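Local atomic coordinates of 5-oxopent-3-ene-1,2,5-tricarboxylate decarboxylase (Exiguobacterium antarcticum B7, PDB entry 6IYM), a protein that belongs to the fumarylacetoacetate hydrolase family, is rich in beta sheet and holds a magnesium ion on acidic side chains. Residues K99-V105 with K172-C178; D116-Q120 with R159-K163. All coordinates share one frame; numbering follows the deposited sequence.

Contact 1 of 2, residues K99-V105 with K172-C178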
ATOM      1  N   LYS A  99      -5.062   1.653   2.736  1.00 40.98           N
ATOM      2  CA  LYS A  99      -6.175   1.202   1.868  1.00 41.40           C
ATOM      3  C   LYS A  99      -5.597   0.898   0.490  1.00 40.01           C
ATOM      4  O   LYS A  99      -4.945   1.790  -0.040  1.00 34.50           O
ATOM      5  CB  LYS A  99      -7.227   2.300   1.747  1.00 42.27           C
ATOM      6  CG  LYS A  99      -8.010   2.554   3.028  1.00 38.27           C
ATOM      7  CD  LYS A  99      -8.808   3.818   2.943  1.00 36.69           C
ATOM      8  CE  LYS A  99     -10.177   3.597   2.324  1.00 37.14           C
ATOM      9  NZ  LYS A  99     -11.074   2.856   3.253  1.00 35.74           N
ATOM     10  N   ALA A 100      -5.803  -0.319  -0.026  1.00 42.01           N
ATOM     11  CA  ALA A 100      -5.379  -0.728  -1.386  1.00 40.61           C
ATOM     12  C   ALA A 100      -5.927   0.286  -2.378  1.00 42.52           C
ATOM     13  O   ALA A 100      -7.053   0.750  -2.195  1.00 41.72           O
ATOM     14  CB  ALA A 100      -5.847  -2.113  -1.719  1.00 38.98           C
ATOM     15  N   PRO A 101      -5.123   0.688  -3.396  1.00 40.07           N
ATOM     16  CA  PRO A 101      -5.574   1.575  -4.469  1.00 39.12           C
ATOM     17  C   PRO A 101      -6.751   1.007  -5.286  1.00 37.01           C
ATOM     18  O   PRO A 101      -7.527   1.749  -5.773  1.00 38.30           O
ATOM     19  CB  PRO A 101      -4.357   1.671  -5.400  1.00 42.54           C
ATOM     20  CG  PRO A 101      -3.181   1.342  -4.541  1.00 42.53           C
ATOM     21  CD  PRO A 101      -3.705   0.326  -3.546  1.00 41.71           C
ATOM     22  N   SER A 102      -6.862  -0.314  -5.367  1.00 37.53           N
ATOM     23  CA  SER A 102      -8.008  -1.019  -5.983  1.00 42.35           C
ATOM     24  C   SER A 102      -9.337  -0.559  -5.331  1.00 43.93           C
ATOM     25  O   SER A 102     -10.362  -0.794  -5.948  1.00 40.23           O
ATOM     26  CB  SER A 102      -7.811  -2.502  -5.866  1.00 36.96           C
ATOM     27  OG  SER A 102      -7.729  -2.901  -4.491  1.00 38.83           O
ATOM     28  N   SER A 103      -9.335   0.049  -4.126  1.00 43.79           N
ATOM     29  CA  SER A 103     -10.583   0.461  -3.403  1.00 38.41           C
ATOM     30  C   SER A 103     -11.064   1.851  -3.821  1.00 38.16           C
ATOM     31  O   SER A 103     -12.238   2.178  -3.511  1.00 41.49           O
ATOM     32  CB  SER A 103     -10.448   0.371  -1.910  1.00 39.52           C
ATOM     33  OG  SER A 103      -9.620   1.403  -1.394  1.00 40.78           O
ATOM     34  N   ILE A 104     -10.246   2.609  -4.547  1.00 39.68           N
ATOM     35  CA  ILE A 104     -10.537   4.011  -4.973  1.00 38.99           C
ATOM     36  C   ILE A 104     -11.709   4.032  -5.954  1.00 41.53           C
ATOM     37  O   ILE A 104     -11.727   3.226  -6.855  1.00 42.98           O
ATOM     38  CB  ILE A 104      -9.305   4.644  -5.621  1.00 45.49           C
ATOM     39  CG1 ILE A 104      -8.159   4.839  -4.617  1.00 55.53           C
ATOM     40  CG2 ILE A 104      -9.695   5.927  -6.337  1.00 48.33           C
ATOM     41  CD1 ILE A 104      -8.437   5.846  -3.541  1.00 54.19           C
ATOM     42  N   VAL A 105     -12.629   4.968  -5.756  1.00 37.78           N
ATOM     43  CA  VAL A 105     -13.641   5.392  -6.755  1.00 38.52           C
ATOM     44  C   VAL A 105     -13.670   6.907  -6.682  1.00 35.60           C
ATOM     45  O   VAL A 105     -13.185   7.461  -5.684  1.00 35.08           O
ATOM     46  CB  VAL A 105     -15.024   4.761  -6.478  1.00 40.35           C
ATOM     47  CG1 VAL A 105     -14.959   3.237  -6.473  1.00 37.99           C
ATOM     48  CG2 VAL A 105     -15.649   5.253  -5.177  1.00 40.71           C
ATOM     49  N   LYS A 172     -10.896  -2.166   5.272  1.00 38.14           N
ATOM     50  CA  LYS A 172     -10.855  -0.794   4.688  1.00 39.35           C
ATOM     51  C   LYS A 172     -10.552  -0.834   3.187  1.00 38.32           C
ATOM     52  O   LYS A 172     -10.516   0.241   2.574  1.00 37.65           O
ATOM     53  CB  LYS A 172      -9.854   0.066   5.462  1.00 39.29           C
ATOM     54  CG  LYS A 172     -10.335   0.380   6.871  1.00 42.84           C
ATOM     55  CD  LYS A 172      -9.493   1.302   7.688  1.00 42.55           C
ATOM     56  CE  LYS A 172     -10.151   1.659   9.014  1.00 43.25           C
ATOM     57  NZ  LYS A 172     -10.946   2.913   8.959  1.00 45.15           N
ATOM     58  N   SER A 173     -10.356  -2.023   2.609  1.00 37.19           N
ATOM     59  CA  SER A 173      -9.700  -2.175   1.296  1.00 35.03           C
ATOM     60  C   SER A 173     -10.546  -2.946   0.274  1.00 37.46           C
ATOM     61  O   SER A 173     -10.066  -3.096  -0.882  1.00 38.36           O
ATOM     62  CB  SER A 173      -8.335  -2.774   1.496  1.00 37.78           C
ATOM     63  OG  SER A 173      -7.539  -1.893   2.265  1.00 32.86           O
ATOM     64  N   LEU A 174     -11.793  -3.310   0.598  1.00 41.58           N
ATOM     65  CA  LEU A 174     -12.724  -3.941  -0.381  1.00 40.68           C
ATOM     66  C   LEU A 174     -12.975  -2.973  -1.527  1.00 40.30           C
ATOM     67  O   LEU A 174     -13.014  -1.766  -1.242  1.00 45.96           O
ATOM     68  CB  LEU A 174     -14.049  -4.271   0.318  1.00 43.23           C
ATOM     69  CG  LEU A 174     -13.979  -5.321   1.420  1.00 44.52           C
ATOM     70  CD1 LEU A 174     -15.361  -5.882   1.713  1.00 48.50           C
ATOM     71  CD2 LEU A 174     -13.035  -6.456   1.054  1.00 47.44           C
ATOM     72  N   ASP A 175     -13.208  -3.467  -2.749  1.00 38.39           N
ATOM     73  CA  ASP A 175     -13.472  -2.600  -3.918  1.00 37.22           C
ATOM     74  C   ASP A 175     -14.620  -1.625  -3.546  1.00 40.87           C
ATOM     75  O   ASP A 175     -15.640  -2.074  -3.014  1.00 40.14           O
ATOM     76  CB  ASP A 175     -13.765  -3.415  -5.183  1.00 40.68           C
ATOM     77  CG  ASP A 175     -12.617  -4.326  -5.653  1.00 46.27           C
ATOM     78  OD1 ASP A 175     -11.496  -4.274  -5.074  1.00 39.26           O
ATOM     79  OD2 ASP A 175     -12.850  -5.114  -6.568  1.00 43.39           O
ATOM     80  N   GLY A 176     -14.450  -0.330  -3.809  1.00 39.13           N
ATOM     81  CA  GLY A 176     -15.464   0.710  -3.564  1.00 39.49           C
ATOM     82  C   GLY A 176     -15.209   1.481  -2.282  1.00 39.19           C
ATOM     83  O   GLY A 176     -15.823   2.552  -2.133  1.00 46.20           O
ATOM     84  N   PHE A 177     -14.306   1.016  -1.408  1.00 40.77           N
ATOM     85  CA  PHE A 177     -14.186   1.537  -0.020  1.00 35.96           C
ATOM     86  C   PHE A 177     -13.334   2.816   0.072  1.00 39.52           C
ATOM     87  O   PHE A 177     -13.002   3.208   1.223  1.00 37.15           O
ATOM     88  CB  PHE A 177     -13.643   0.460   0.910  1.00 39.46           C
ATOM     89  CG  PHE A 177     -14.670  -0.513   1.429  1.00 35.92           C
ATOM     90  CD1 PHE A 177     -15.822  -0.791   0.723  1.00 37.80           C
ATOM     91  CD2 PHE A 177     -14.438  -1.190   2.608  1.00 37.09           C
ATOM     92  CE1 PHE A 177     -16.754  -1.700   1.214  1.00 41.06           C
ATOM     93  CE2 PHE A 177     -15.363  -2.098   3.105  1.00 40.19           C
ATOM     94  CZ  PHE A 177     -16.526  -2.348   2.403  1.00 41.26           C
ATOM     95  N   CYS A 178     -12.960   3.471  -1.037  1.00 37.13           N
ATOM     96  CA  CYS A 178     -12.166   4.725  -0.939  1.00 35.13           C
ATOM     97  C   CYS A 178     -12.593   5.763  -1.974  1.00 38.28           C
ATOM     98  O   CYS A 178     -11.825   6.118  -2.872  1.00 40.36           O
ATOM     99  CB  CYS A 178     -10.670   4.418  -1.016  1.00 38.57           C
ATOM    100  SG  CYS A 178      -9.663   5.755  -0.331  1.00 39.35           S
TER
HETATM  101  O   HOH W   1     -12.703   0.644  -6.160  1.00 36.76           O
HETATM  102  O   HOH W   2      -9.983  -3.056  -3.380  1.00 37.73           O

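Contact 2 of 2, residues D116-Q120 with R159-K163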
ATOM      1  N   ASP A 116     -22.568  -9.937   1.415  1.00 56.58           N
ATOM      2  CA  ASP A 116     -21.963 -11.251   1.803  1.00 55.93           C
ATOM      3  C   ASP A 116     -20.794 -11.068   2.785  1.00 58.57           C
ATOM      4  O   ASP A 116     -20.571 -11.976   3.623  1.00 54.48           O
ATOM      5  CB  ASP A 116     -21.484 -12.064   0.594  1.00 60.52           C
ATOM      6  CG  ASP A 116     -20.699 -11.285  -0.453  1.00 67.85           C
ATOM      7  OD1 ASP A 116     -20.456 -10.064  -0.241  1.00 70.92           O
ATOM      8  OD2 ASP A 116     -20.334 -11.902  -1.482  1.00 70.20           O
ATOM      9  N   LEU A 117     -20.038  -9.965   2.716  1.00 49.63           N
ATOM     10  CA  LEU A 117     -18.788  -9.852   3.528  1.00 49.02           C
ATOM     11  C   LEU A 117     -19.010  -9.009   4.777  1.00 48.97           C
ATOM     12  O   LEU A 117     -18.262  -9.251   5.740  1.00 51.77           O
ATOM     13  CB  LEU A 117     -17.654  -9.285   2.662  1.00 48.07           C
ATOM     14  CG  LEU A 117     -17.467  -9.976   1.310  1.00 53.34           C
ATOM     15  CD1 LEU A 117     -16.200  -9.507   0.606  1.00 53.05           C
ATOM     16  CD2 LEU A 117     -17.425 -11.491   1.470  1.00 59.07           C
ATOM     17  N   THR A 118     -19.957  -8.053   4.752  1.00 48.24           N
ATOM     18  CA  THR A 118     -20.162  -7.048   5.831  1.00 48.54           C
ATOM     19  C   THR A 118     -21.650  -6.866   6.155  1.00 43.94           C
ATOM     20  O   THR A 118     -22.450  -6.787   5.192  1.00 43.83           O
ATOM     21  CB  THR A 118     -19.717  -5.621   5.460  1.00 47.56           C
ATOM     22  OG1 THR A 118     -18.754  -5.596   4.412  1.00 65.37           O
ATOM     23  CG2 THR A 118     -19.165  -4.905   6.668  1.00 46.42           C
ATOM     24  N   GLN A 119     -21.984  -6.736   7.444  1.00 48.68           N
ATOM     25  CA  GLN A 119     -23.275  -6.139   7.894  1.00 56.72           C
ATOM     26  C   GLN A 119     -22.998  -4.965   8.842  1.00 55.70           C
ATOM     27  O   GLN A 119     -23.933  -4.549   9.513  1.00 53.46           O
ATOM     28  CB  GLN A 119     -24.182  -7.187   8.553  1.00 59.03           C
ATOM     29  CG  GLN A 119     -24.571  -8.339   7.634  1.00 57.84           C
ATOM     30  CD  GLN A 119     -25.453  -7.928   6.483  1.00 57.15           C
ATOM     31  OE1 GLN A 119     -25.209  -8.280   5.325  1.00 61.39           O
ATOM     32  NE2 GLN A 119     -26.501  -7.189   6.797  1.00 57.65           N
ATOM     33  N   GLN A 120     -21.755  -4.462   8.900  1.00 54.26           N
ATOM     34  CA  GLN A 120     -21.392  -3.244   9.671  1.00 44.30           C
ATOM     35  C   GLN A 120     -20.591  -2.282   8.784  1.00 43.24           C
ATOM     36  O   GLN A 120     -19.529  -1.831   9.200  1.00 43.98           O
ATOM     37  CB  GLN A 120     -20.672  -3.649  10.947  1.00 46.98           C
ATOM     38  CG  GLN A 120     -21.500  -4.575  11.845  1.00 48.49           C
ATOM     39  CD  GLN A 120     -20.870  -4.689  13.206  1.00 51.17           C
ATOM     40  OE1 GLN A 120     -19.647  -4.682  13.351  1.00 57.42           O
ATOM     41  NE2 GLN A 120     -21.700  -4.719  14.229  1.00 53.87           N
ATOM     42  N   ARG A 159     -16.754  -2.605   9.830  1.00 43.84           N
ATOM     43  CA  ARG A 159     -16.416  -2.648  11.280  1.00 42.32           C
ATOM     44  C   ARG A 159     -16.225  -4.103  11.756  1.00 45.84           C
ATOM     45  O   ARG A 159     -15.389  -4.316  12.674  1.00 48.50           O
ATOM     46  CB  ARG A 159     -17.491  -1.917  12.084  1.00 45.14           C
ATOM     47  CG  ARG A 159     -17.650  -0.452  11.711  1.00 44.58           C
ATOM     48  CD  ARG A 159     -16.406   0.339  12.041  1.00 45.64           C
ATOM     49  NE  ARG A 159     -16.540   1.751  11.708  1.00 47.23           N
ATOM     50  CZ  ARG A 159     -15.546   2.648  11.744  1.00 47.97           C
ATOM     51  NH1 ARG A 159     -14.326   2.281  12.101  1.00 47.81           N
ATOM     52  NH2 ARG A 159     -15.779   3.912  11.425  1.00 45.96           N
ATOM     53  N   ASP A 160     -16.910  -5.071  11.146  1.00 41.41           N
ATOM     54  CA  ASP A 160     -16.845  -6.502  11.551  1.00 46.53           C
ATOM     55  C   ASP A 160     -15.551  -7.122  10.972  1.00 47.68           C
ATOM     56  O   ASP A 160     -14.883  -7.882  11.697  1.00 49.10           O
ATOM     57  CB  ASP A 160     -18.158  -7.241  11.221  1.00 43.68           C
ATOM     58  CG  ASP A 160     -18.716  -6.960   9.839  1.00 51.89           C
ATOM     59  OD1 ASP A 160     -18.042  -6.231   9.052  1.00 52.01           O
ATOM     60  OD2 ASP A 160     -19.786  -7.507   9.523  1.00 49.94           O
ATOM     61  N   LEU A 161     -15.152  -6.752   9.757  1.00 48.11           N
ATOM     62  CA  LEU A 161     -13.904  -7.250   9.119  1.00 50.30           C
ATOM     63  C   LEU A 161     -12.684  -6.685   9.867  1.00 53.84           C
ATOM     64  O   LEU A 161     -11.621  -7.386   9.944  1.00 44.19           O
ATOM     65  CB  LEU A 161     -13.910  -6.862   7.637  1.00 48.23           C
ATOM     66  CG  LEU A 161     -14.715  -7.771   6.719  1.00 48.45           C
ATOM     67  CD1 LEU A 161     -16.095  -8.029   7.268  1.00 57.51           C
ATOM     68  CD2 LEU A 161     -14.806  -7.181   5.327  1.00 50.14           C
ATOM     69  N   GLN A 162     -12.822  -5.483  10.442  1.00 51.57           N
ATOM     70  CA  GLN A 162     -11.757  -4.839  11.255  1.00 49.33           C
ATOM     71  C   GLN A 162     -11.354  -5.763  12.409  1.00 53.95           C
ATOM     72  O   GLN A 162     -10.159  -5.889  12.681  1.00 56.89           O
ATOM     73  CB  GLN A 162     -12.216  -3.505  11.841  1.00 51.29           C
ATOM     74  CG  GLN A 162     -11.756  -2.278  11.084  1.00 51.13           C
ATOM     75  CD  GLN A 162     -12.156  -1.027  11.841  1.00 57.66           C
ATOM     76  OE1 GLN A 162     -13.329  -0.775  12.097  1.00 52.74           O
ATOM     77  NE2 GLN A 162     -11.172  -0.248  12.253  1.00 54.89           N
ATOM     78  N   LYS A 163     -12.327  -6.351  13.091  1.00 53.68           N
ATOM     79  CA  LYS A 163     -12.071  -7.220  14.256  1.00 60.08           C
ATOM     80  C   LYS A 163     -11.719  -8.627  13.756  1.00 57.81           C
ATOM     81  O   LYS A 163     -10.837  -9.257  14.364  1.00 55.00           O
ATOM     82  CB  LYS A 163     -13.276  -7.151  15.199  1.00 68.64           C
ATOM     83  CG  LYS A 163     -13.433  -5.802  15.899  1.00 72.48           C
ATOM     84  CD  LYS A 163     -14.415  -5.794  17.056  1.00 83.68           C
ATOM     85  CE  LYS A 163     -14.037  -6.765  18.156  1.00 95.05           C
ATOM     86  NZ  LYS A 163     -14.877  -6.583  19.364  1.00104.27           N
TER

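Contact 1 of 2, residues K99-V105 with K172-C178
Three oxygens grip the ammonium group of K99. Across the contact NZ gives hydrogen bonds to K172 O and to F177 O, each 2.8 Å away; the third partner is a salt bridge to D155, a ligand of the magnesium ion. The two carbonyls are used differently: that of K172 is met in its plane on a lone pair, whereas the lysine sits above the plane of F177's. K99 reaches them because its chain folds over in its last two torsions (chi3 87°, chi4 72°), which lays CE against C178, 3.5 Å from SG. K172 NZ also turns to D155, so this carboxylate has a lysine at each oxygen.

At the backbone end of the lysine, A100 N donates a hydrogen bond to S173 OG at 3.3 Å, a hydroxyl also bonded to F169 O. S103 OG bonds A100 O nearly along the C=O axis, and the same carbonyl takes S103 N, which fixes the tight 3-10 turn of 101-103. Beyond it the chain enters the sheet: I104 pairs in parallel with C178 at the start of strand 178-186, in the large mixed sheet of this FAH-family domain. C178 N donates to S103 O at 2.9 Å and V105 N to C178 O at 3.2 Å. On the face carrying both side chains, I104 CD1 touches C178 SG at 3.4 Å.

G176, with a positive phi of 100°, takes the third position of the type II turn L174-F177. Its N-H reaches S103 O weakly and a water that also donates to S102 O and I104 O. A second water joins S102 OG, S173 O and D175 OD1, while D175 OD2 forms a salt bridge with R136 of the second subunit and a hydrogen bond to T230 OG1 of that chain.

Contact 2 of 2, residues D116-Q120 with R159-K163
Two hydrogen bonds join D160 and R159 to the loop 116-120. Q119 N points almost straight (172°) at D160 OD2, 3.1 Å away, and meets it on the syn side, slightly out of the carboxylate plane. The carboxylate is brought there by a chi1 of 45°, which sets CG between the backbone N and the carbonyl carbon of D160; its other oxygen, OD1, accepts a weak bond from L161 N in the same turn. R159 N makes the second bond, to Q120 O at 2.9 Å.

The backbone bond lies just beyond the ends of two paired strands. Q120 stands just ahead of strand 121-131 and R159 just after strand 147-158, antiparallel neighbours in the mixed sheet of the FAH fold, and the chain goes on into the short helix that follows. The guanidinium of R159 leaves the contact for salt bridges with D122 and with E124, a magnesium ligand, while NH1 bonds Q162 OE1 at 3.2 Å, which limits how far the group can swivel.

Van der Waals contacts fill in the remainder. Q120 CB lies 3.8 Å from R159 CB, and the extended glutamine chain runs on across D160, where OE1 comes to 3.6 Å from D160 CB; amide and carboxylate planes are turned 35° apart. L117 CB faces L161 CD2 at 4.4 Å, a loose apolar touch. Two methyls sit too near oxygens for comfort, T118 CG2 by D160 OD1 and L161 CD1 by L117 O, and the exact rotation of both side chains is therefore doubtful. On the outer side, L117 packs on G228 of the second subunit, and D116 forms a salt bridge with R227 of that chain.

Overall arrangement
Contact 1 is a buried junction, whereas contact 2, its centre about 15 Å from that of the first, is only partly buried and sits farther from the middle of the chain. Contact 1 joins the 3-10 turn and short strand at 101-105 to the loop leading into strand 178-186; contact 2 binds a loop to the helix that follows strand 147-158. Their chemistry differs: lysine ammonium groups, backbone bonds and bound waters in the first, a carboxylate, one backbone bond and apolar touches in the second. Contact 1 borders the magnesium site through its lysines and D155; contact 2 reaches it only through R159 and E124. L174 bridges them, packing on L161 and L117, and both reach the second subunit.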